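Local coordinates for protein cellulose 1,4-beta-cellobiosidase (Thermobifida fusca, PDB 4JJJ) that probably hydrolyses cellulose to cellobiose as a cellobiohydrolase, this chain being its glycoside hydrolase family 48 catalytic domain with an (alpha/alpha)6 fold, at residues N141-M146 against G260-Y265. The protein carries 1 engineered substitution. Residues are numbered along the deposited sequence; the frame is centred on the assembly and turned at random.
Sequences NEIYGM and GDYLRY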
ATOM      1  N   ASN A 141       4.006   9.616 -23.091  1.00  9.34           N
ATOM      2  CA  ASN A 141       3.367  10.415 -22.082  1.00  9.69           C
ATOM      3  C   ASN A 141       2.651   9.539 -21.033  1.00  9.76           C
ATOM      4  O   ASN A 141       2.071  10.082 -20.094  1.00 10.45           O
ATOM      5  CB  ASN A 141       2.333  11.345 -22.716  1.00 10.21           C
ATOM      6  CG  ASN A 141       2.961  12.400 -23.562  1.00 12.55           C
ATOM      7  OD1 ASN A 141       3.992  12.993 -23.230  1.00 14.06           O
ATOM      8  ND2 ASN A 141       2.359  12.547 -24.791  1.00 12.92           N
ATOM      9  N   GLU A 142       2.642   8.232 -21.166  1.00  9.62           N
ATOM     10  CA  GLU A 142       1.964   7.351 -20.309  1.00  9.37           C
ATOM     11  C   GLU A 142       2.753   7.228 -18.960  1.00  9.78           C
ATOM     12  O   GLU A 142       3.965   7.402 -18.935  1.00  9.07           O
ATOM     13  CB  GLU A 142       1.861   5.957 -20.958  1.00 10.43           C
ATOM     14  CG  GLU A 142       0.889   6.000 -22.151  1.00 10.83           C
ATOM     15  CD  GLU A 142       0.740   4.709 -22.904  1.00 14.69           C
ATOM     16  OE1 GLU A 142       1.171   3.651 -22.407  1.00 18.95           O
ATOM     17  OE2 GLU A 142       0.241   4.695 -24.081  1.00 15.37           O
ATOM     18  N   ILE A 143       2.061   6.789 -17.905  1.00  7.93           N
ATOM     19  CA  ILE A 143       2.661   6.564 -16.538  1.00  7.68           C
ATOM     20  C   ILE A 143       2.985   5.101 -16.495  1.00  7.11           C
ATOM     21  O   ILE A 143       2.131   4.281 -16.790  1.00  7.25           O
ATOM     22  CB  ILE A 143       1.668   6.905 -15.452  1.00  7.68           C
ATOM     23  CG1 ILE A 143       1.346   8.330 -15.505  1.00  8.41           C
ATOM     24  CG2 ILE A 143       2.114   6.476 -14.034  1.00  7.87           C
ATOM     25  CD1 ILE A 143       2.408   9.299 -15.148  1.00  9.43           C
ATOM     26  N   TYR A 144       4.200   4.738 -16.071  1.00  6.78           N
ATOM     27  CA  TYR A 144       4.577   3.390 -15.811  1.00  6.61           C
ATOM     28  C   TYR A 144       4.615   3.158 -14.263  1.00  7.14           C
ATOM     29  O   TYR A 144       5.630   3.326 -13.649  1.00  7.38           O
ATOM     30  CB  TYR A 144       5.935   3.082 -16.417  1.00  7.36           C
ATOM     31  CG  TYR A 144       6.336   1.631 -16.359  1.00  7.41           C
ATOM     32  CD1 TYR A 144       7.158   1.126 -15.399  1.00  8.17           C
ATOM     33  CD2 TYR A 144       5.887   0.760 -17.329  1.00  8.15           C
ATOM     34  CE1 TYR A 144       7.538  -0.177 -15.420  1.00  9.16           C
ATOM     35  CE2 TYR A 144       6.227  -0.551 -17.375  1.00  8.28           C
ATOM     36  CZ  TYR A 144       7.079  -1.035 -16.401  1.00  9.11           C
ATOM     37  OH  TYR A 144       7.503  -2.379 -16.480  1.00  9.72           O
ATOM     38  N   GLY A 145       3.452   2.820 -13.765  1.00  6.83           N
ATOM     39  CA  GLY A 145       3.194   2.604 -12.327  1.00  7.13           C
ATOM     40  C   GLY A 145       2.022   1.719 -12.198  1.00  7.09           C
ATOM     41  O   GLY A 145       1.166   1.743 -13.066  1.00  7.16           O
ATOM     42  N   MET A 146       1.996   0.859 -11.162  1.00  5.46           N
ATOM     43  CA  MET A 146       0.794   0.012 -10.968  1.00  5.57           C
ATOM     44  C   MET A 146      -0.398   0.805 -10.494  1.00  5.46           C
ATOM     45  O   MET A 146      -0.288   1.612  -9.556  1.00  5.84           O
ATOM     46  CB  MET A 146       1.088  -1.140 -10.030  1.00  5.46           C
ATOM     47  CG  MET A 146       2.185  -2.075 -10.481  1.00  6.24           C
ATOM     48  SD  MET A 146       2.260  -3.591  -9.475  1.00  7.18           S
ATOM     49  CE  MET A 146       3.515  -3.136  -8.343  1.00  8.67           C
ATOM     50  N   GLY A 260      10.586   3.132 -10.679  1.00  7.11           N
ATOM     51  CA  GLY A 260      11.143   4.008  -9.649  1.00  6.87           C
ATOM     52  C   GLY A 260      11.165   5.463 -10.099  1.00  6.51           C
ATOM     53  O   GLY A 260      11.022   6.393  -9.301  1.00  6.27           O
ATOM     54  N   ASP A 261      11.444   5.671 -11.381  1.00  6.07           N
ATOM     55  CA  ASP A 261      11.446   7.060 -11.970  1.00  6.32           C
ATOM     56  C   ASP A 261      10.091   7.667 -11.847  1.00  6.49           C
ATOM     57  O   ASP A 261       9.943   8.812 -11.413  1.00  7.39           O
ATOM     58  CB  ASP A 261      11.955   6.962 -13.414  1.00  6.96           C
ATOM     59  CG  ASP A 261      12.763   8.124 -13.831  1.00  7.37           C
ATOM     60  OD1 ASP A 261      12.886   9.108 -13.052  1.00  8.54           O
ATOM     61  OD2 ASP A 261      13.447   7.946 -14.866  1.00  7.88           O
ATOM     62  N   TYR A 262       9.021   6.954 -12.254  1.00  5.57           N
ATOM     63  CA  TYR A 262       7.644   7.449 -12.129  1.00  5.90           C
ATOM     64  C   TYR A 262       7.175   7.569 -10.704  1.00  5.26           C
ATOM     65  O   TYR A 262       6.345   8.393 -10.377  1.00  5.28           O
ATOM     66  CB  TYR A 262       6.691   6.563 -12.899  1.00  5.69           C
ATOM     67  CG  TYR A 262       6.831   6.813 -14.435  1.00  6.50           C
ATOM     68  CD1 TYR A 262       6.052   7.766 -15.068  1.00  6.98           C
ATOM     69  CD2 TYR A 262       7.673   6.045 -15.203  1.00  6.59           C
ATOM     70  CE1 TYR A 262       6.225   8.014 -16.390  1.00  6.59           C
ATOM     71  CE2 TYR A 262       7.887   6.323 -16.562  1.00  6.81           C
ATOM     72  CZ  TYR A 262       7.099   7.294 -17.145  1.00  6.90           C
ATOM     73  OH  TYR A 262       7.261   7.562 -18.528  1.00  7.51           O
ATOM     74  N   LEU A 263       7.724   6.725  -9.845  1.00  5.14           N
ATOM     75  CA  LEU A 263       7.342   6.706  -8.391  1.00  5.56           C
ATOM     76  C   LEU A 263       7.706   8.005  -7.729  1.00  5.86           C
ATOM     77  O   LEU A 263       7.198   8.359  -6.632  1.00  6.55           O
ATOM     78  CB  LEU A 263       8.039   5.550  -7.690  1.00  5.16           C
ATOM     79  CG  LEU A 263       7.711   5.254  -6.225  1.00  5.60           C
ATOM     80  CD1 LEU A 263       6.220   5.149  -6.102  1.00  5.64           C
ATOM     81  CD2 LEU A 263       8.466   3.945  -5.828  1.00  5.75           C
ATOM     82  N   ARG A 264       8.610   8.758  -8.370  1.00  6.24           N
ATOM     83  CA  ARG A 264       8.816  10.126  -7.832  1.00  6.15           C
ATOM     84  C   ARG A 264       7.562  10.978  -7.695  1.00  6.19           C
ATOM     85  O   ARG A 264       7.556  11.898  -6.924  1.00  5.52           O
ATOM     86  CB  ARG A 264       9.883  10.917  -8.631  1.00  6.83           C
ATOM     87  CG  ARG A 264      11.271  10.242  -8.659  1.00  6.98           C
ATOM     88  CD  ARG A 264      12.329  11.021  -9.417  1.00  8.21           C
ATOM     89  NE  ARG A 264      11.982  11.061 -10.801  1.00  8.31           N
ATOM     90  CZ  ARG A 264      12.371  12.010 -11.696  1.00  8.69           C
ATOM     91  NH1 ARG A 264      12.975  13.118 -11.315  1.00  9.14           N
ATOM     92  NH2 ARG A 264      12.042  11.834 -12.957  1.00  8.71           N
ATOM     93  N   TYR A 265       6.539  10.727  -8.455  1.00  5.93           N
ATOM     94  CA  TYR A 265       5.255  11.467  -8.273  1.00  5.78           C
ATOM     95  C   TYR A 265       4.779  11.380  -6.825  1.00  5.80           C
ATOM     96  O   TYR A 265       4.174  12.341  -6.307  1.00  6.07           O
ATOM     97  CB  TYR A 265       4.145  10.922  -9.211  1.00  5.21           C
ATOM     98  CG  TYR A 265       4.126  11.659 -10.486  1.00  6.02           C
ATOM     99  CD1 TYR A 265       3.630  12.959 -10.560  1.00  6.12           C
ATOM    100  CD2 TYR A 265       4.599  11.054 -11.617  1.00  6.05           C
ATOM    101  CE1 TYR A 265       3.600  13.660 -11.764  1.00  7.40           C
ATOM    102  CE2 TYR A 265       4.628  11.732 -12.828  1.00  6.08           C
ATOM    103  CZ  TYR A 265       4.088  13.023 -12.929  1.00  6.92           C
ATOM    104  OH  TYR A 265       4.132  13.777 -14.109  1.00  8.06           O
TER
HETATM  105  O   HOH W   1       5.609   9.444 -19.507  1.00  8.84           O
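Tyr-262 of helix 250-263 lays its ring against the backbone of Ile-143 and Tyr-144 in a buried loop-to-helix contact of the (alpha/alpha)6 domain. The loop runs from helix 131-138 to strand 149-151. Tyr-144 N sits over the ring centre, 3.6 Å above its plane. Ile-143 C lies over the same face, nearer the rim. Tyr-262 CG is anti to the carbonyl carbon (chi1 -74°), which carries the ring out from the helix to the loop. Tyr-144 CB touches Tyr-262 CD2 at 3.6 Å. Beyond CB, the Tyr-144 hydroxyl bonds to Glu-81, a zinc ligand, and to Trp-77. Ile-143 CD1 reaches two rings, 4.0 Å from Tyr-262 CD1 and equally far from Tyr-265 CE2. Leu-134 of helix 131-138 also touches Tyr-262. A bound water lies in the Tyr-262 ring plane, accepts from Tyr-262 OH at 2.7 Å and donates to Glu-142 O at 2.7 Å. An alanine in place of Tyr-262 would probably leave a gap under the Ile-143 and Tyr-144 backbone and deprive this water of its hydroxyl donor. Tyr-144 O is buried here without a polar partner, 3.5 Å from Tyr-262 CB.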